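Alpha-n-acetylglucosaminidase family protein (Clostridium perfringens, PDB 4A41) probably hydrolyses terminal alpha-N-acetylglucosamine linkages as a family 89 glycoside hydrolase, the part described here being a family 32 carbohydrate-binding module that binds galactose. Local coordinates at residues S36-A47 against N56-E67; K85-G93 against W121-T129. One frame throughout, in Å; residues are numbered along the deposited sequence.

Interaction 1: residues S36-A47 against N56-E67; sequences SEHPDVGNEGLA and NTIWHTKYNPVE. With CA (calcium ion), chain B; GAL (beta-D-galactopyranose), chain C.
Ser-36 OG is gripped from two sides: it donates to Glu-67 OE1 at 2.6 Å and accepts the backbone N-H of Lys-62. A small hydroxyl suits this buried place as both donor and acceptor. Ser-36 O takes the indole NE1-H of Trp-59 at 2.9 Å, in the plane of both groups, which fixes the rotation of the large ring. The rings of His-38 and Tyr-63 stack face to face, centroids 3.5 Å apart and planes 5° from parallel. CG of Tyr-63 sits between its backbone N and carbonyl carbon (chi1 58°), which brings the ring back over His-38. His-38 ND1 accepts the backbone N-H of Tyr-63 in a nearly straight bond (172°), which holds the imidazole against the phenol and implies that ND1 has no proton. The opposite face of the Tyr-63 ring is covered by C6 of galactose, over its centre, so the phenol lies between imidazole and sugar. At the ring edge Tyr-63 OH meets Glu-44 OE2 in a very short contact, the carboxylate nearly perpendicular to the ring. Glu-44 OE1 receives the sugar's O3 hydroxyl at 2.6 Å. Beside it His-60 NE2 bonds O4; its ring is steadied by ND1, which donates to Thr-61 O. Gly-45, preceded by a cis peptide, passes where a side chain would collide with His-60 CB. At the far end Thr-57 gives both O and OG1 to calcium, joined by Phe-49, Asp-52, Lys-54, Ala-155 and Glu-156. Loop 36-47 flanks edge strand 59-60, which pairs with strand 153-160, while Trp-59 packs on Ile-73 of strand 71-77 and Ala-34 of strand 31-34.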
loop_
_atom_site.group_PDB
_atom_site.type_symbol
_atom_site.label_atom_id
_atom_site.label_comp_id
_atom_site.label_asym_id
_atom_site.label_seq_id
_atom_site.Cartn_x
_atom_site.Cartn_y
_atom_site.Cartn_z
ATOM N N SER A 36 9.408 2.456 -5.426
ATOM C CA SER A 36 10.617 2.582 -4.628
ATOM C C SER A 36 10.471 1.578 -3.504
ATOM O O SER A 36 9.414 1.484 -2.921
ATOM C CB SER A 36 10.669 3.995 -4.060
ATOM O OG SER A 36 11.790 4.217 -3.234
ATOM N N GLU A 37 11.533 0.830 -3.224
ATOM C CA GLU A 37 11.558 -0.037 -2.057
ATOM C C GLU A 37 12.970 -0.077 -1.489
ATOM O O GLU A 37 13.960 -0.180 -2.224
ATOM C CB GLU A 37 11.035 -1.455 -2.378
ATOM C CG GLU A 37 11.996 -2.262 -3.296
ATOM C CD GLU A 37 11.509 -3.660 -3.696
ATOM O OE1 GLU A 37 10.380 -4.057 -3.352
ATOM O OE2 GLU A 37 12.291 -4.374 -4.408
ATOM N N HIS A 38 13.063 0.001 -0.175
ATOM C CA HIS A 38 14.348 -0.203 0.485
ATOM C C HIS A 38 14.722 -1.689 0.485
ATOM O O HIS A 38 13.859 -2.590 0.617
ATOM C CB HIS A 38 14.270 0.368 1.903
ATOM C CG HIS A 38 15.604 0.682 2.484
ATOM N ND1 HIS A 38 16.307 1.814 2.137
ATOM C CD2 HIS A 38 16.378 0.003 3.367
ATOM C CE1 HIS A 38 17.461 1.824 2.791
ATOM N NE2 HIS A 38 17.530 0.735 3.534
ATOM N N PRO A 39 16.024 -1.984 0.352
ATOM C CA PRO A 39 16.397 -3.404 0.332
ATOM C C PRO A 39 16.091 -4.105 1.659
ATOM O O PRO A 39 15.723 -3.442 2.653
ATOM C CB PRO A 39 17.923 -3.379 0.050
ATOM C CG PRO A 39 18.359 -1.975 0.319
ATOM C CD PRO A 39 17.157 -1.091 0.041
ATOM N N ASP A 40 16.198 -5.425 1.671
ATOM C CA ASP A 40 15.885 -6.205 2.854
ATOM C C ASP A 40 16.963 -6.040 3.942
ATOM O O ASP A 40 18.013 -6.693 3.907
ATOM C CB ASP A 40 15.743 -7.680 2.497
ATOM C CG ASP A 40 15.373 -8.539 3.703
ATOM O OD1 ASP A 40 15.061 -8.001 4.812
ATOM O OD2 ASP A 40 15.374 -9.766 3.518
ATOM N N VAL A 41 16.676 -5.175 4.917
ATOM C CA VAL A 41 17.587 -4.928 6.033
ATOM C C VAL A 41 16.991 -5.506 7.333
ATOM O O VAL A 41 17.427 -5.147 8.433
ATOM C CB VAL A 41 17.911 -3.415 6.176
ATOM C CG1 VAL A 41 18.652 -2.892 4.962
ATOM C CG2 VAL A 41 16.626 -2.570 6.404
ATOM N N GLY A 42 15.995 -6.387 7.182
ATOM C CA GLY A 42 15.388 -7.190 8.260
ATOM C C GLY A 42 13.859 -7.218 8.221
ATOM O O GLY A 42 13.223 -8.184 7.791
ATOM N N ASN A 43 13.265 -6.144 8.682
ATOM C CA ASN A 43 11.811 -6.054 8.699
ATOM C C ASN A 43 11.286 -5.029 7.716
ATOM O O ASN A 43 10.133 -4.623 7.778
ATOM C CB ASN A 43 11.359 -5.709 10.109
ATOM C CG ASN A 43 11.387 -6.900 11.018
ATOM O OD1 ASN A 43 11.283 -8.067 10.593
ATOM N ND2 ASN A 43 11.524 -6.612 12.308
ATOM N N GLU A 44 12.153 -4.615 6.808
ATOM C CA GLU A 44 11.835 -3.621 5.788
ATOM C C GLU A 44 12.930 -3.785 4.702
ATOM O O GLU A 44 13.965 -4.382 4.994
ATOM C CB GLU A 44 11.827 -2.183 6.397
ATOM C CG GLU A 44 13.207 -1.621 6.728
ATOM C CD GLU A 44 13.167 -0.291 7.476
ATOM O OE1 GLU A 44 12.218 -0.058 8.245
ATOM O OE2 GLU A 44 14.106 0.506 7.314
ATOM N N GLY A 45 12.751 -3.263 3.488
ATOM C CA GLY A 45 11.572 -2.501 3.102
ATOM C C GLY A 45 10.999 -2.978 1.780
ATOM O O GLY A 45 10.357 -2.191 1.083
ATOM N N LEU A 46 11.225 -4.253 1.443
ATOM C CA LEU A 46 10.728 -4.803 0.173
ATOM C C LEU A 46 9.213 -4.689 0.075
ATOM O O LEU A 46 8.515 -4.877 1.067
ATOM C CB LEU A 46 11.103 -6.266 0.032
ATOM C CG LEU A 46 12.610 -6.508 0.017
ATOM C CD1 LEU A 46 12.847 -8.031 -0.134
ATOM C CD2 LEU A 46 13.319 -5.727 -1.091
ATOM N N ALA A 47 8.703 -4.359 -1.113
ATOM C CA ALA A 47 7.245 -4.308 -1.346
ATOM C C ALA A 47 6.480 -5.555 -0.891
ATOM O O ALA A 47 5.365 -5.457 -0.312
ATOM C CB ALA A 47 6.969 -4.057 -2.814
ATOM N N ASN A 56 4.937 -7.101 11.788
ATOM C CA ASN A 56 6.287 -6.591 12.077
ATOM C C ASN A 56 7.150 -6.277 10.864
ATOM O O ASN A 56 8.192 -5.674 11.011
ATOM C CB ASN A 56 7.068 -7.541 13.012
ATOM C CG ASN A 56 7.302 -8.893 12.382
ATOM O OD1 ASN A 56 6.387 -9.468 11.816
ATOM N ND2 ASN A 56 8.527 -9.418 12.482
ATOM N N THR A 57 6.721 -6.690 9.670
ATOM C CA THR A 57 7.485 -6.431 8.443
ATOM C C THR A 57 6.749 -5.394 7.605
ATOM O O THR A 57 5.507 -5.408 7.507
ATOM C CB THR A 57 7.678 -7.686 7.595
ATOM O OG1 THR A 57 6.411 -8.127 7.077
ATOM C CG2 THR A 57 8.241 -8.833 8.413
ATOM N N ILE A 58 7.526 -4.512 6.979
ATOM C CA ILE A 58 6.919 -3.400 6.260
ATOM C C ILE A 58 7.571 -3.177 4.905
ATOM O O ILE A 58 8.774 -3.406 4.727
ATOM C CB ILE A 58 6.972 -2.071 7.106
ATOM C CG1 ILE A 58 8.412 -1.509 7.193
ATOM C CG2 ILE A 58 6.298 -2.294 8.492
ATOM C CD1 ILE A 58 8.564 -0.265 8.073
ATOM N N TRP A 59 6.764 -2.765 3.926
ATOM C CA TRP A 59 7.316 -2.055 2.760
ATOM C C TRP A 59 7.761 -0.692 3.251
ATOM O O TRP A 59 7.079 -0.085 4.098
ATOM C CB TRP A 59 6.235 -1.853 1.702
ATOM C CG TRP A 59 6.587 -0.844 0.649
ATOM C CD1 TRP A 59 7.642 -0.895 -0.218
ATOM C CD2 TRP A 59 5.884 0.372 0.355
ATOM N NE1 TRP A 59 7.646 0.221 -1.030
ATOM C CE2 TRP A 59 6.571 1.005 -0.711
ATOM C CE3 TRP A 59 4.719 0.983 0.879
ATOM C CZ2 TRP A 59 6.150 2.223 -1.254
ATOM C CZ3 TRP A 59 4.287 2.192 0.326
ATOM C CH2 TRP A 59 5.000 2.790 -0.742
ATOM N N HIS A 60 8.890 -0.219 2.750
ATOM C CA HIS A 60 9.332 1.157 3.050
ATOM C C HIS A 60 10.001 1.691 1.796
ATOM O O HIS A 60 10.755 0.958 1.114
ATOM C CB HIS A 60 10.365 1.131 4.211
ATOM C CG HIS A 60 10.650 2.459 4.872
ATOM N ND1 HIS A 60 11.274 3.513 4.229
ATOM C CD2 HIS A 60 10.439 2.873 6.152
ATOM C CE1 HIS A 60 11.455 4.506 5.086
ATOM N NE2 HIS A 60 10.959 4.146 6.255
ATOM N N THR A 61 9.735 2.946 1.460
ATOM C CA THR A 61 10.391 3.561 0.316
ATOM C C THR A 61 11.915 3.546 0.533
ATOM O O THR A 61 12.390 3.544 1.674
ATOM C CB THR A 61 9.901 5.024 0.094
ATOM O OG1 THR A 61 9.899 5.732 1.346
ATOM C CG2 THR A 61 8.459 5.032 -0.497
ATOM N N LYS A 62 12.657 3.561 -0.576
ATOM C CA LYS A 62 14.127 3.581 -0.543
ATOM C C LYS A 62 14.659 4.825 0.143
ATOM O O LYS A 62 14.228 5.944 -0.152
ATOM C CB LYS A 62 14.678 3.499 -1.967
ATOM C CG LYS A 62 16.199 3.720 -2.109
ATOM C CD LYS A 62 16.969 2.636 -1.386
ATOM C CE LYS A 62 18.446 2.697 -1.727
ATOM N NZ LYS A 62 18.706 2.120 -3.062
ATOM N N TYR A 63 15.601 4.624 1.065
ATOM C CA TYR A 63 16.249 5.763 1.685
ATOM C C TYR A 63 17.779 5.594 1.591
ATOM O O TYR A 63 18.259 4.610 1.020
ATOM C CB TYR A 63 15.700 6.014 3.091
ATOM C CG TYR A 63 15.824 4.858 4.040
ATOM C CD1 TYR A 63 16.969 4.702 4.829
ATOM C CD2 TYR A 63 14.787 3.919 4.184
ATOM C CE1 TYR A 63 17.075 3.630 5.721
ATOM C CE2 TYR A 63 14.885 2.852 5.073
ATOM C CZ TYR A 63 16.033 2.724 5.853
ATOM O OH TYR A 63 16.157 1.683 6.739
ATOM N N ASN A 64 18.508 6.595 2.086
ATOM C CA ASN A 64 19.980 6.679 1.939
ATOM C C ASN A 64 20.491 6.561 0.475
ATOM O O ASN A 64 21.170 5.582 0.119
ATOM C CB ASN A 64 20.682 5.710 2.925
ATOM C CG ASN A 64 20.419 6.082 4.413
ATOM O OD1 ASN A 64 20.145 7.249 4.749
ATOM N ND2 ASN A 64 20.502 5.086 5.299
ATOM N N PRO A 65 20.152 7.553 -0.385
ATOM C CA PRO A 65 19.339 8.713 -0.065
ATOM C C PRO A 65 17.871 8.439 -0.386
ATOM O O PRO A 65 17.543 7.459 -1.075
ATOM C CB PRO A 65 19.892 9.789 -1.003
ATOM C CG PRO A 65 20.279 9.027 -2.214
ATOM C CD PRO A 65 20.679 7.644 -1.765
ATOM N N VAL A 66 17.020 9.309 0.130
ATOM C CA VAL A 66 15.593 9.219 -0.100
ATOM C C VAL A 66 15.262 9.324 -1.588
ATOM O O VAL A 66 15.853 10.123 -2.334
ATOM C CB VAL A 66 14.856 10.315 0.697
ATOM C CG1 VAL A 66 13.374 10.379 0.343
ATOM C CG2 VAL A 66 15.032 10.079 2.179
ATOM N N GLU A 67 14.327 8.482 -2.011
ATOM C CA GLU A 67 13.599 8.699 -3.250
ATOM C C GLU A 67 12.302 9.373 -2.839
ATOM O O GLU A 67 11.455 8.751 -2.169
ATOM C CB GLU A 67 13.373 7.370 -3.944
ATOM C CG GLU A 67 14.715 6.790 -4.364
ATOM C CD GLU A 67 14.619 5.504 -5.149
ATOM O OE1 GLU A 67 13.632 4.766 -4.989
ATOM O OE2 GLU A 67 15.572 5.201 -5.904
HETATM CA CA CA B . 4.084 -7.215 6.632
HETATM C C1 GAL C . 14.791 4.649 10.854
HETATM C C2 GAL C . 13.560 3.763 10.798
HETATM C C3 GAL C . 13.507 3.129 9.402
HETATM C C4 GAL C . 13.559 4.217 8.338
HETATM C C5 GAL C . 14.805 5.082 8.552
HETATM C C6 GAL C . 14.909 6.200 7.516
HETATM O O1 GAL C . 14.789 5.290 12.100
HETATM O O2 GAL C . 13.582 2.774 11.826
HETATM O O3 GAL C . 12.329 2.335 9.334
HETATM O O4 GAL C . 12.370 5.029 8.434
HETATM O O5 GAL C . 14.689 5.640 9.847
HETATM O O6 GAL C . 16.143 6.908 7.632
#

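Interaction 2: residues K85-G93 against W121-T129; sequences KFTYLPRSG and WDDSGSLKT. With GAL (beta-D-galactopyranose), chain C.
Tyr-88 lays its ring beside the six-membered ring of Trp-121, the planes within 5° of parallel but displaced, centroids 5.0 Å apart, leaving only their rims to touch; CD2 of Tyr-88 comes 3.5 Å from CZ3 of Trp-121. The aliphatic start of Lys-128 touches both, CG at the edge of the phenol and CB over the indole face, toward its rim. Flat, largely apolar rings suit this side of the sheet, which faces strand 139-144 of the other sheet, where both touch Leu-142; Tyr-88 OH is hydrogen-bonded to Ser-153 O and Ile-99 N. Bends at chi2 and chi4 (-50° and -58°) curl the lysine back into its own loop, where Lys-128 NZ donates to Ser-126 O at 2.9 Å and forms a salt bridge with Asp-122 OD1. That carboxylate oxygen takes the N-H of Ser-124, which makes an Asx turn, and its hydroxyl as well. Pro-90 rests its CD 3.3 Å from Ser-126 O where the strand ends, and there Leu-127 CD1 reaches Leu-89 CB at 3.8 Å. On the opposite face, Thr-87 and Thr-129 lie side by side. Arg-91 reaches the sugar instead: NH1 and NH2 both donate to O3 of galactose. Tyr-88 and Lys-128 exchange two nearly straight backbone bonds, an antiparallel hydrogen-bonded pair next to the non-hydrogen-bonded Thr-87 and Thr-129: neighbouring strands of the beta-sandwich characteristic of F5/8 type C domains and family 32 modules.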
loop_
_atom_site.group_PDB
_atom_site.type_symbol
_atom_site.label_atom_id
_atom_site.label_comp_id
_atom_site.label_asym_id
_atom_site.label_seq_id
_atom_site.Cartn_x
_atom_site.Cartn_y
_atom_site.Cartn_z
ATOM N N LYS A 85 -13.403 -2.525 -0.661
ATOM C CA LYS A 85 -12.760 -2.035 0.561
ATOM C C LYS A 85 -11.250 -2.284 0.478
ATOM O O LYS A 85 -10.799 -3.205 -0.210
ATOM C CB LYS A 85 -13.395 -2.715 1.790
ATOM C CG LYS A 85 -12.813 -2.285 3.148
ATOM C CD LYS A 85 -13.675 -2.820 4.293
ATOM C CE LYS A 85 -13.378 -4.253 4.648
ATOM N NZ LYS A 85 -13.971 -4.663 5.986
ATOM N N PHE A 86 -10.497 -1.444 1.175
ATOM C CA PHE A 86 -9.046 -1.530 1.209
ATOM C C PHE A 86 -8.582 -1.135 2.590
ATOM O O PHE A 86 -9.074 -0.145 3.129
ATOM C CB PHE A 86 -8.449 -0.580 0.157
ATOM C CG PHE A 86 -6.932 -0.570 0.132
ATOM C CD1 PHE A 86 -6.227 -1.453 -0.691
ATOM C CD2 PHE A 86 -6.214 0.379 0.880
ATOM C CE1 PHE A 86 -4.854 -1.425 -0.751
ATOM C CE2 PHE A 86 -4.812 0.408 0.839
ATOM C CZ PHE A 86 -4.133 -0.493 0.035
ATOM N N THR A 87 -7.657 -1.888 3.187
ATOM C CA THR A 87 -7.157 -1.468 4.498
ATOM C C THR A 87 -5.653 -1.294 4.456
ATOM O O THR A 87 -4.948 -2.051 3.766
ATOM C CB THR A 87 -7.551 -2.446 5.635
ATOM O OG1 THR A 87 -6.978 -3.750 5.396
ATOM C CG2 THR A 87 -9.106 -2.542 5.756
ATOM N N TYR A 88 -5.196 -0.257 5.169
ATOM C CA TYR A 88 -3.789 0.069 5.296
ATOM C C TYR A 88 -3.436 -0.029 6.769
ATOM O O TYR A 88 -3.984 0.733 7.578
ATOM C CB TYR A 88 -3.558 1.501 4.769
ATOM C CG TYR A 88 -2.267 2.157 5.204
ATOM C CD1 TYR A 88 -1.037 1.680 4.766
ATOM C CD2 TYR A 88 -2.290 3.246 6.069
ATOM C CE1 TYR A 88 0.161 2.299 5.165
ATOM C CE2 TYR A 88 -1.085 3.857 6.490
ATOM C CZ TYR A 88 0.125 3.365 6.033
ATOM O OH TYR A 88 1.324 3.948 6.404
ATOM N N LEU A 89 -2.539 -0.962 7.108
ATOM C CA LEU A 89 -2.018 -1.084 8.472
ATOM C C LEU A 89 -0.612 -0.505 8.508
ATOM O O LEU A 89 0.303 -1.017 7.843
ATOM C CB LEU A 89 -2.013 -2.545 8.953
ATOM C CG LEU A 89 -1.483 -2.745 10.383
ATOM C CD1 LEU A 89 -2.491 -2.158 11.389
ATOM C CD2 LEU A 89 -1.235 -4.231 10.661
ATOM N N PRO A 90 -0.418 0.599 9.256
ATOM C CA PRO A 90 0.907 1.177 9.400
ATOM C C PRO A 90 1.827 0.271 10.194
ATOM O O PRO A 90 1.376 -0.648 10.909
ATOM C CB PRO A 90 0.659 2.426 10.265
ATOM C CG PRO A 90 -0.796 2.787 10.002
ATOM C CD PRO A 90 -1.463 1.446 9.864
ATOM N N ARG A 91 3.121 0.559 10.061
ATOM C CA ARG A 91 4.134 -0.035 10.935
ATOM C C ARG A 91 3.758 0.168 12.423
ATOM O O ARG A 91 3.015 1.103 12.766
ATOM C CB ARG A 91 5.488 0.596 10.625
ATOM C CG ARG A 91 5.628 2.035 11.125
ATOM C CD ARG A 91 6.913 2.690 10.654
ATOM N NE ARG A 91 8.093 1.942 11.092
ATOM C CZ ARG A 91 9.320 2.137 10.599
ATOM N NH1 ARG A 91 9.554 3.085 9.694
ATOM N NH2 ARG A 91 10.344 1.416 11.067
ATOM N N SER A 92 4.325 -0.693 13.265
ATOM C CA SER A 92 4.058 -0.647 14.696
ATOM C C SER A 92 5.255 -0.149 15.474
ATOM O O SER A 92 6.400 -0.479 15.165
ATOM C CB SER A 92 3.655 -2.020 15.231
ATOM O OG SER A 92 3.142 -1.897 16.550
ATOM N N GLY A 93 4.974 0.682 16.472
ATOM C CA GLY A 93 6.012 1.086 17.417
ATOM C C GLY A 93 6.923 2.216 16.996
ATOM O O GLY A 93 7.805 2.604 17.762
ATOM N N TRP A 121 -5.017 10.909 6.140
ATOM C CA TRP A 121 -5.049 9.961 7.258
ATOM C C TRP A 121 -4.219 10.544 8.379
ATOM O O TRP A 121 -3.206 11.200 8.100
ATOM C CB TRP A 121 -4.397 8.644 6.837
ATOM C CG TRP A 121 -5.274 7.725 6.015
ATOM C CD1 TRP A 121 -6.643 7.609 6.063
ATOM C CD2 TRP A 121 -4.818 6.760 5.055
ATOM N NE1 TRP A 121 -7.058 6.624 5.187
ATOM C CE2 TRP A 121 -5.960 6.094 4.557
ATOM C CE3 TRP A 121 -3.554 6.381 4.578
ATOM C CZ2 TRP A 121 -5.878 5.074 3.597
ATOM C CZ3 TRP A 121 -3.473 5.370 3.608
ATOM C CH2 TRP A 121 -4.632 4.740 3.123
ATOM N N ASP A 122 -4.609 10.267 9.624
ATOM C CA ASP A 122 -3.761 10.676 10.752
ATOM C C ASP A 122 -2.482 9.845 10.791
ATOM O O ASP A 122 -2.405 8.781 10.159
ATOM C CB ASP A 122 -4.534 10.693 12.089
ATOM C CG ASP A 122 -4.818 9.309 12.671
ATOM O OD1 ASP A 122 -3.942 8.412 12.719
ATOM O OD2 ASP A 122 -5.942 9.129 13.194
ATOM N N ASP A 123 -1.470 10.342 11.494
ATOM C CA ASP A 123 -0.192 9.640 11.519
ATOM C C ASP A 123 -0.053 8.579 12.612
ATOM O O ASP A 123 1.052 8.062 12.849
ATOM C CB ASP A 123 0.967 10.622 11.549
ATOM C CG ASP A 123 1.066 11.391 12.856
ATOM O OD1 ASP A 123 0.423 11.018 13.867
ATOM O OD2 ASP A 123 1.833 12.381 12.873
ATOM N N SER A 124 -1.155 8.235 13.278
ATOM C CA SER A 124 -1.134 7.165 14.259
ATOM C C SER A 124 -0.987 5.776 13.602
ATOM O O SER A 124 -1.171 5.632 12.374
ATOM C CB SER A 124 -2.380 7.208 15.131
ATOM O OG SER A 124 -3.463 6.516 14.511
ATOM N N GLY A 125 -0.695 4.772 14.428
ATOM C CA GLY A 125 -0.612 3.376 13.975
ATOM C C GLY A 125 -1.940 2.676 13.752
ATOM O O GLY A 125 -1.955 1.474 13.505
ATOM N N SER A 126 -3.062 3.401 13.833
ATOM C CA SER A 126 -4.364 2.774 13.643
ATOM C C SER A 126 -4.538 2.266 12.216
ATOM O O SER A 126 -4.072 2.892 11.264
ATOM C CB SER A 126 -5.486 3.764 13.975
ATOM O OG SER A 126 -5.479 4.830 13.072
ATOM N N LEU A 127 -5.231 1.142 12.098
ATOM C CA LEU A 127 -5.705 0.648 10.801
ATOM C C LEU A 127 -6.511 1.728 10.118
ATOM O O LEU A 127 -7.411 2.354 10.741
ATOM C CB LEU A 127 -6.585 -0.595 10.979
ATOM C CG LEU A 127 -7.011 -1.316 9.702
ATOM C CD1 LEU A 127 -5.798 -2.024 9.056
ATOM C CD2 LEU A 127 -8.141 -2.303 9.986
ATOM N N LYS A 128 -6.204 1.955 8.847
ATOM C CA LYS A 128 -6.938 2.925 8.041
ATOM C C LYS A 128 -7.747 2.146 7.010
ATOM O O LYS A 128 -7.200 1.340 6.230
ATOM C CB LYS A 128 -6.005 3.929 7.334
ATOM C CG LYS A 128 -5.007 4.702 8.232
ATOM C CD LYS A 128 -5.719 5.336 9.463
ATOM C CE LYS A 128 -4.775 6.321 10.202
ATOM N NZ LYS A 128 -3.487 5.647 10.666
ATOM N N THR A 129 -9.057 2.403 6.980
ATOM C CA THR A 129 -9.945 1.663 6.089
ATOM C C THR A 129 -10.594 2.573 5.056
ATOM O O THR A 129 -11.117 3.658 5.391
ATOM C CB THR A 129 -11.050 0.967 6.924
ATOM O OG1 THR A 129 -10.436 0.067 7.848
ATOM C CG2 THR A 129 -12.040 0.213 6.049
HETATM C C1 GAL C . 14.791 4.649 10.854
HETATM C C2 GAL C . 13.560 3.763 10.798
HETATM C C3 GAL C . 13.507 3.129 9.402
HETATM C C4 GAL C . 13.559 4.217 8.338
HETATM C C5 GAL C . 14.805 5.082 8.552
HETATM C C6 GAL C . 14.909 6.200 7.516
HETATM O O1 GAL C . 14.789 5.290 12.100
HETATM O O2 GAL C . 13.582 2.774 11.826
HETATM O O3 GAL C . 12.329 2.335 9.334
HETATM O O4 GAL C . 12.370 5.029 8.434
HETATM O O5 GAL C . 14.689 5.640 9.847
HETATM O O6 GAL C . 16.143 6.908 7.632
HETATM O O HOH W 1 0.077 -0.219 13.642
#

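Both contacts reach the four-stranded sheet, interaction 1 at edge strand 59-60 and interaction 2 at the pairing of 80-89 with the other outermost strand, 128-137; their centres lie about 17 Å apart. Each combines buried and exposed residues. Interaction 1 is mainly loop, and polar side chains do much of its work, shaping a sugar pocket and a share of the calcium site. Interaction 2 relies on regular strand pairing, with aromatic packing on one face and a polar turn beside it. They meet at galactose: Arg-91 packs on Ile-58 and His-60, and converges with Glu-44 on the same sugar hydroxyl, O3, while Asn-96 and Phe-151 complete the pocket.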